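Local coordinates for Tni2 (Pseudomonas fluorescens, PDB 6B12), which is probably an immunity protein that neutralises its cognate type VI secretion effector, the NAD-degrading toxin Tne2, and so protects the producing bacterium, at residues C[95-100]-C[135-140]. Sequence-based numbering, arbitrary orientation.
Sequences DQLLIN and FRVDID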
loop_
_atom_site.group_PDB
_atom_site.type_symbol
_atom_site.label_atom_id
_atom_site.label_comp_id
_atom_site.label_asym_id
_atom_site.label_seq_id
_atom_site.Cartn_x
_atom_site.Cartn_y
_atom_site.Cartn_z
ATOM N N ASP C 95 -15.700 -1.992 -4.876
ATOM C CA ASP C 95 -14.558 -2.905 -4.810
ATOM C C ASP C 95 -14.881 -4.259 -5.442
ATOM O O ASP C 95 -14.227 -5.269 -5.148
ATOM C CB ASP C 95 -14.011 -3.066 -3.382
ATOM C CG ASP C 95 -15.061 -3.467 -2.355
ATOM O OD1 ASP C 95 -16.078 -4.086 -2.711
ATOM O OD2 ASP C 95 -14.832 -3.174 -1.158
ATOM N N GLN C 96 -15.882 -4.293 -6.307
ATOM C CA GLN C 96 -16.056 -5.370 -7.278
ATOM C C GLN C 96 -15.880 -4.716 -8.636
ATOM O O GLN C 96 -16.692 -3.870 -9.031
ATOM C CB GLN C 96 -17.419 -6.041 -7.138
ATOM C CG GLN C 96 -17.482 -6.958 -5.952
ATOM C CD GLN C 96 -18.847 -7.560 -5.752
ATOM O OE1 GLN C 96 -19.723 -7.451 -6.612
ATOM N NE2 GLN C 96 -19.037 -8.203 -4.612
ATOM N N LEU C 97 -14.804 -5.080 -9.322
ATOM C CA LEU C 97 -14.325 -4.377 -10.499
ATOM C C LEU C 97 -14.353 -5.292 -11.710
ATOM O O LEU C 97 -14.074 -6.494 -11.606
ATOM C CB LEU C 97 -12.900 -3.871 -10.279
ATOM C CG LEU C 97 -12.738 -2.990 -9.040
ATOM C CD1 LEU C 97 -11.300 -2.499 -8.877
ATOM C CD2 LEU C 97 -13.725 -1.848 -9.095
ATOM N N LEU C 98 -14.695 -4.711 -12.851
ATOM C CA LEU C 98 -14.659 -5.422 -14.118
ATOM C C LEU C 98 -13.220 -5.413 -14.598
ATOM O O LEU C 98 -12.676 -4.351 -14.931
ATOM C CB LEU C 98 -15.569 -4.770 -15.151
ATOM C CG LEU C 98 -16.983 -5.262 -15.404
ATOM C CD1 LEU C 98 -17.627 -4.375 -16.470
ATOM C CD2 LEU C 98 -16.972 -6.711 -15.838
ATOM N N ILE C 99 -12.599 -6.584 -14.626
ATOM C CA ILE C 99 -11.221 -6.731 -15.067
ATOM C C ILE C 99 -11.206 -7.837 -16.109
ATOM O O ILE C 99 -11.565 -8.983 -15.808
ATOM C CB ILE C 99 -10.270 -7.046 -13.898
ATOM C CG1 ILE C 99 -10.265 -5.906 -12.880
ATOM C CG2 ILE C 99 -8.855 -7.346 -14.398
ATOM C CD1 ILE C 99 -9.621 -6.282 -11.561
ATOM N N ASN C 100 -10.851 -7.483 -17.343
ATOM C CA ASN C 100 -10.820 -8.433 -18.448
ATOM C C ASN C 100 -12.159 -9.159 -18.596
ATOM O O ASN C 100 -12.217 -10.383 -18.765
ATOM C CB ASN C 100 -9.666 -9.421 -18.268
ATOM C CG ASN C 100 -9.408 -10.245 -19.503
ATOM O OD1 ASN C 100 -9.666 -9.805 -20.623
ATOM N ND2 ASN C 100 -8.909 -11.462 -19.305
ATOM N N PHE C 135 -3.855 -4.104 -8.332
ATOM C CA PHE C 135 -4.292 -3.206 -9.383
ATOM C C PHE C 135 -4.249 -1.790 -8.852
ATOM O O PHE C 135 -4.651 -1.533 -7.717
ATOM C CB PHE C 135 -5.694 -3.532 -9.858
ATOM C CG PHE C 135 -5.763 -4.808 -10.615
ATOM C CD1 PHE C 135 -5.788 -6.017 -9.945
ATOM C CD2 PHE C 135 -5.777 -4.797 -11.995
ATOM C CE1 PHE C 135 -5.825 -7.216 -10.647
ATOM C CE2 PHE C 135 -5.828 -5.989 -12.706
ATOM C CZ PHE C 135 -5.849 -7.191 -12.031
ATOM N N ARG C 136 -3.748 -0.890 -9.677
ATOM C CA ARG C 136 -3.821 0.538 -9.399
ATOM C C ARG C 136 -5.176 1.047 -9.866
ATOM O O ARG C 136 -5.536 0.874 -11.045
ATOM C CB ARG C 136 -2.686 1.262 -10.118
ATOM C CG ARG C 136 -2.901 2.757 -10.185
ATOM C CD ARG C 136 -1.766 3.416 -10.946
ATOM N NE ARG C 136 -2.120 4.795 -11.284
ATOM C CZ ARG C 136 -1.315 5.617 -11.940
ATOM N NH1 ARG C 136 -0.105 5.197 -12.313
ATOM N NH2 ARG C 136 -1.713 6.854 -12.206
ATOM N N VAL C 137 -5.942 1.645 -8.953
ATOM C CA VAL C 137 -7.284 2.143 -9.253
ATOM C C VAL C 137 -7.288 3.649 -9.039
ATOM O O VAL C 137 -7.154 4.130 -7.911
ATOM C CB VAL C 137 -8.360 1.457 -8.403
ATOM C CG1 VAL C 137 -9.773 1.942 -8.831
ATOM C CG2 VAL C 137 -8.256 -0.060 -8.549
ATOM N N ASP C 138 -7.420 4.391 -10.125
ATOM C CA ASP C 138 -7.526 5.840 -10.057
ATOM C C ASP C 138 -8.996 6.217 -9.984
ATOM O O ASP C 138 -9.818 5.696 -10.743
ATOM C CB ASP C 138 -6.875 6.487 -11.282
ATOM C CG ASP C 138 -5.350 6.451 -11.231
ATOM O OD1 ASP C 138 -4.761 5.822 -10.315
ATOM O OD2 ASP C 138 -4.722 7.057 -12.114
ATOM N N ILE C 139 -9.316 7.138 -9.077
ATOM C CA ILE C 139 -10.688 7.476 -8.718
ATOM C C ILE C 139 -10.833 8.998 -8.743
ATOM O O ILE C 139 -9.981 9.702 -8.207
ATOM C CB ILE C 139 -11.038 6.913 -7.324
ATOM C CG1 ILE C 139 -10.945 5.371 -7.356
ATOM C CG2 ILE C 139 -12.438 7.362 -6.866
ATOM C CD1 ILE C 139 -10.600 4.749 -6.004
ATOM N N ASP C 140 -11.893 9.490 -9.381
ATOM C CA ASP C 140 -12.195 10.924 -9.422
ATOM C C ASP C 140 -13.055 11.255 -8.211
ATOM O O ASP C 140 -14.250 10.936 -8.179
ATOM C CB ASP C 140 -12.922 11.267 -10.719
ATOM C CG ASP C 140 -13.227 12.755 -10.862
ATOM O OD1 ASP C 140 -12.881 13.548 -9.959
ATOM O OD2 ASP C 140 -13.811 13.090 -11.913
#
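Ile99 lies over one face of the Phe135 ring. Its CD1 is 3.8 Å from the Phe135 ring centroid and 7° off the ring normal, a nearly centred CH-pi contact. The second branch, CG2, lies on the same side of the ring plane but beyond its edge, 3.7 Å from Phe135 CE2. One branch of the isoleucine covers the face and the other packs against the CE2–CZ edge. With CG1 of Ile99 anti to the carbonyl carbon (chi1 -62°) and the chain extended beyond it, CD1 reaches the ring centre. The Phe135 ring also stacks with His151. The other flat group, the Arg136 guanidinium, belongs to 135-140 alone. It meets the Asp138 carboxylate edge-on through two nitrogens. Arg136 NE donates an almost straight hydrogen bond to Asp138 OD1 at 3.0 Å, part of a salt bridge. Arg136 NH2 donates a more bent one to Asp138 OD2, also at 3.0 Å. Thr123 and Gln116 bond the same carboxylate, and Phe114 makes a cation-pi contact with Arg136.

Two residues along each strand, Leu97 CD1 touches Val137 CG2 at 3.9 Å. Tyr108 touches both of these side chains. No hydrogen bond joins the two segments, so the contact is purely apolar.

The CA atoms of Leu97 and Val137 are 9.7 Å apart. Strands 102-112 and 121-128 lie between 96-99 and 134-140 in sheet order, so this distance implies a strongly curled sheet. The arrangement is that of a curved, five-stranded antiparallel meander, whose edge strand packs apolar side chains across its concave face against the fourth strand.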